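Amine oxidase (Emericella nidulans, PDB 3PGB) probably oxidises primary amines to aldehydes as a copper- and topaquinone-dependent amine oxidase, working as a dimer with calcium ions also bound. Local coordinates at residues A336-D341 / V471-R476. Sequence-based numbering, arbitrary orientation.
Sequences ARYSVD and VYFTLR
The guanidinium of R337 is gripped from two subunits: NH2 forms a salt bridge with E449 of the same chain, and NH1 pairs with D323 of the second subunit. The same guanidinium rests against V471, whose CG1 approaches the rim of the flat group from roughly within its plane, 3.3 Å from R337 NH2. The arginine side chain runs nearly perpendicular to that of the valine. A bend at chi3 (-47°) turns the end of the arginine toward the valine, and P327 of the second subunit packs on both residues.

Beside this polar corner, F473 presents its edge to one face of Y338. Its CE1 sits 3.5 Å from Y338 CD1 and 3.6 Å from Y338 CG, above the tyrosine ring but displaced from its centre toward the CG-CD1 bond. The centroids are 5.0 Å apart and the planes inclined at 67°, a T-shaped (edge-to-face) pair. F473 reaches across with CG anti to its backbone N (chi1 -174°). Its ring also stacks with W349.

No hydrogen bond joins 336-341 to 471-476, and the nearest CA atoms, those of Y338 and F473, are 8.8 Å apart; side chains alone bridge strand 464-479 and the chain entering strand 339-341, within the copper amine oxidase enzyme domain and at the dimer interface. Because R337 is buried and the methyl of V471 offers it no acceptor, its charge probably depends on the carboxylates from both subunits, whereas the neighbouring aromatic pair is held by apolar contact, with the tyrosine hydroxyl satisfied by a hydrogen bond to S426.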
ATOM      1  N   ALA A 336      21.659  -8.752  14.679  1.00 16.09           N
ATOM      2  CA  ALA A 336      21.646  -7.914  13.475  1.00 15.89           C
ATOM      3  C   ALA A 336      22.409  -8.550  12.320  1.00 15.65           C
ATOM      4  O   ALA A 336      23.622  -8.727  12.399  1.00 15.77           O
ATOM      5  CB  ALA A 336      22.240  -6.550  13.797  1.00 15.82           C
ATOM      6  N   ARG A 337      21.707  -8.873  11.237  1.00 15.53           N
ATOM      7  CA  ARG A 337      22.347  -9.467  10.050  1.00 15.33           C
ATOM      8  C   ARG A 337      22.766  -8.415   9.017  1.00 14.95           C
ATOM      9  O   ARG A 337      22.573  -8.586   7.818  1.00 15.23           O
ATOM     10  CB  ARG A 337      21.423 -10.496   9.405  1.00 15.32           C
ATOM     11  CG  ARG A 337      21.078 -11.676  10.307  1.00 15.66           C
ATOM     12  CD  ARG A 337      20.335 -12.754   9.525  1.00 15.86           C
ATOM     13  NE  ARG A 337      19.268 -12.160   8.725  1.00 15.63           N
ATOM     14  CZ  ARG A 337      18.745 -12.681   7.621  1.00 15.19           C
ATOM     15  NH1 ARG A 337      19.156 -13.845   7.136  1.00 14.53           N
ATOM     16  NH2 ARG A 337      17.790 -12.013   6.992  1.00 16.12           N
ATOM     17  N   TYR A 338      23.358  -7.332   9.500  1.00 14.77           N
ATOM     18  CA  TYR A 338      23.871  -6.270   8.641  1.00 14.29           C
ATOM     19  C   TYR A 338      25.183  -5.736   9.213  1.00 14.15           C
ATOM     20  O   TYR A 338      25.640  -6.187  10.270  1.00 13.74           O
ATOM     21  CB  TYR A 338      22.832  -5.159   8.475  1.00 14.11           C
ATOM     22  CG  TYR A 338      22.258  -4.618   9.760  1.00 13.30           C
ATOM     23  CD1 TYR A 338      21.158  -5.221  10.360  1.00 13.06           C
ATOM     24  CD2 TYR A 338      22.794  -3.485  10.362  1.00 13.08           C
ATOM     25  CE1 TYR A 338      20.615  -4.711  11.534  1.00 13.48           C
ATOM     26  CE2 TYR A 338      22.264  -2.973  11.540  1.00 13.33           C
ATOM     27  CZ  TYR A 338      21.175  -3.592  12.117  1.00 13.52           C
ATOM     28  OH  TYR A 338      20.646  -3.093  13.273  1.00 14.97           O
ATOM     29  N   SER A 339      25.794  -4.796   8.500  1.00 14.22           N
ATOM     30  CA  SER A 339      27.091  -4.250   8.882  1.00 14.26           C
ATOM     31  C   SER A 339      27.050  -2.735   8.882  1.00 14.43           C
ATOM     32  O   SER A 339      26.387  -2.129   8.054  1.00 14.52           O
ATOM     33  CB  SER A 339      28.153  -4.750   7.912  1.00 14.25           C
ATOM     34  OG  SER A 339      28.029  -6.153   7.726  1.00 13.91           O
ATOM     35  N   VAL A 340      27.769  -2.128   9.816  1.00 14.96           N
ATOM     36  CA  VAL A 340      27.744  -0.683  10.001  1.00 15.10           C
ATOM     37  C   VAL A 340      29.136  -0.127  10.291  1.00 15.55           C
ATOM     38  O   VAL A 340      29.914  -0.732  11.039  1.00 15.70           O
ATOM     39  CB  VAL A 340      26.824  -0.299  11.172  1.00 15.14           C
ATOM     40  CG1 VAL A 340      27.033   1.161  11.569  1.00 15.78           C
ATOM     41  CG2 VAL A 340      25.366  -0.554  10.818  1.00 15.12           C
ATOM     42  N   ASP A 341      29.443   1.011   9.670  1.00 15.85           N
ATOM     43  CA  ASP A 341      30.548   1.864  10.077  1.00 16.06           C
ATOM     44  C   ASP A 341      29.914   3.023  10.839  1.00 16.34           C
ATOM     45  O   ASP A 341      29.278   3.894  10.250  1.00 15.96           O
ATOM     46  CB  ASP A 341      31.326   2.364   8.853  1.00 16.09           C
ATOM     47  CG  ASP A 341      32.591   3.142   9.218  1.00 16.42           C
ATOM     48  OD1 ASP A 341      32.677   3.692  10.346  1.00 15.74           O
ATOM     49  OD2 ASP A 341      33.497   3.225   8.349  1.00 16.21           O
ATOM     50  N   VAL A 471      12.164 -11.254   4.185  1.00 15.60           N
ATOM     51  CA  VAL A 471      12.936 -10.541   5.191  1.00 15.48           C
ATOM     52  C   VAL A 471      13.524  -9.286   4.555  1.00 15.32           C
ATOM     53  O   VAL A 471      14.247  -9.377   3.557  1.00 15.45           O
ATOM     54  CB  VAL A 471      14.058 -11.419   5.772  1.00 15.47           C
ATOM     55  CG1 VAL A 471      14.796 -10.667   6.871  1.00 15.58           C
ATOM     56  CG2 VAL A 471      13.482 -12.721   6.308  1.00 14.99           C
ATOM     57  N   TYR A 472      13.199  -8.125   5.122  1.00 14.86           N
ATOM     58  CA  TYR A 472      13.619  -6.843   4.561  1.00 14.73           C
ATOM     59  C   TYR A 472      14.258  -5.920   5.603  1.00 14.65           C
ATOM     60  O   TYR A 472      14.046  -6.091   6.804  1.00 14.34           O
ATOM     61  CB  TYR A 472      12.430  -6.148   3.884  1.00 14.68           C
ATOM     62  CG  TYR A 472      11.300  -5.744   4.805  1.00 14.26           C
ATOM     63  CD1 TYR A 472      11.229  -4.461   5.334  1.00 13.87           C
ATOM     64  CD2 TYR A 472      10.283  -6.637   5.123  1.00 14.15           C
ATOM     65  CE1 TYR A 472      10.188  -4.089   6.180  1.00 13.06           C
ATOM     66  CE2 TYR A 472       9.244  -6.272   5.956  1.00 13.77           C
ATOM     67  CZ  TYR A 472       9.203  -4.999   6.483  1.00 13.11           C
ATOM     68  OH  TYR A 472       8.163  -4.647   7.308  1.00 13.53           O
ATOM     69  N   PHE A 473      15.026  -4.941   5.118  1.00 14.40           N
ATOM     70  CA  PHE A 473      15.752  -3.991   5.969  1.00 14.50           C
ATOM     71  C   PHE A 473      15.122  -2.598   5.923  1.00 14.31           C
ATOM     72  O   PHE A 473      14.720  -2.135   4.858  1.00 14.29           O
ATOM     73  CB  PHE A 473      17.207  -3.927   5.518  1.00 14.50           C
ATOM     74  CG  PHE A 473      18.087  -3.105   6.403  1.00 15.27           C
ATOM     75  CD1 PHE A 473      18.629  -3.648   7.555  1.00 15.99           C
ATOM     76  CD2 PHE A 473      18.400  -1.794   6.070  1.00 16.26           C
ATOM     77  CE1 PHE A 473      19.454  -2.892   8.376  1.00 16.58           C
ATOM     78  CE2 PHE A 473      19.221  -1.031   6.883  1.00 16.60           C
ATOM     79  CZ  PHE A 473      19.752  -1.581   8.039  1.00 16.89           C
ATOM     80  N   THR A 474      15.049  -1.939   7.080  1.00 14.26           N
ATOM     81  CA  THR A 474      14.423  -0.614   7.214  1.00 14.27           C
ATOM     82  C   THR A 474      15.338   0.382   7.913  1.00 14.31           C
ATOM     83  O   THR A 474      15.960   0.059   8.922  1.00 14.32           O
ATOM     84  CB  THR A 474      13.102  -0.680   8.038  1.00 14.39           C
ATOM     85  OG1 THR A 474      12.112  -1.449   7.336  1.00 14.34           O
ATOM     86  CG2 THR A 474      12.558   0.718   8.311  1.00 13.74           C
ATOM     87  N   LEU A 475      15.424   1.588   7.363  1.00 14.51           N
ATOM     88  CA  LEU A 475      16.075   2.716   8.025  1.00 14.82           C
ATOM     89  C   LEU A 475      14.981   3.718   8.295  1.00 14.93           C
ATOM     90  O   LEU A 475      14.258   4.092   7.371  1.00 15.28           O
ATOM     91  CB  LEU A 475      17.147   3.348   7.130  1.00 14.83           C
ATOM     92  CG  LEU A 475      17.726   4.714   7.552  1.00 15.26           C
ATOM     93  CD1 LEU A 475      18.133   4.742   9.026  1.00 15.31           C
ATOM     94  CD2 LEU A 475      18.913   5.092   6.678  1.00 14.74           C
ATOM     95  N   ARG A 476      14.845   4.152   9.544  1.00 14.78           N
ATOM     96  CA  ARG A 476      13.724   5.010   9.902  1.00 14.83           C
ATOM     97  C   ARG A 476      14.090   6.227  10.748  1.00 14.90           C
ATOM     98  O   ARG A 476      14.985   6.183  11.586  1.00 14.47           O
ATOM     99  CB  ARG A 476      12.662   4.184  10.614  1.00 14.76           C
ATOM    100  CG  ARG A 476      11.514   4.977  11.192  1.00 14.63           C
ATOM    101  CD  ARG A 476      10.443   4.052  11.699  1.00 15.25           C
ATOM    102  NE  ARG A 476       9.903   3.196  10.643  1.00 15.36           N
ATOM    103  CZ  ARG A 476       9.149   2.121  10.856  1.00 16.22           C
ATOM    104  NH1 ARG A 476       8.834   1.743  12.095  1.00 15.30           N
ATOM    105  NH2 ARG A 476       8.704   1.410   9.822  1.00 17.34           N
TER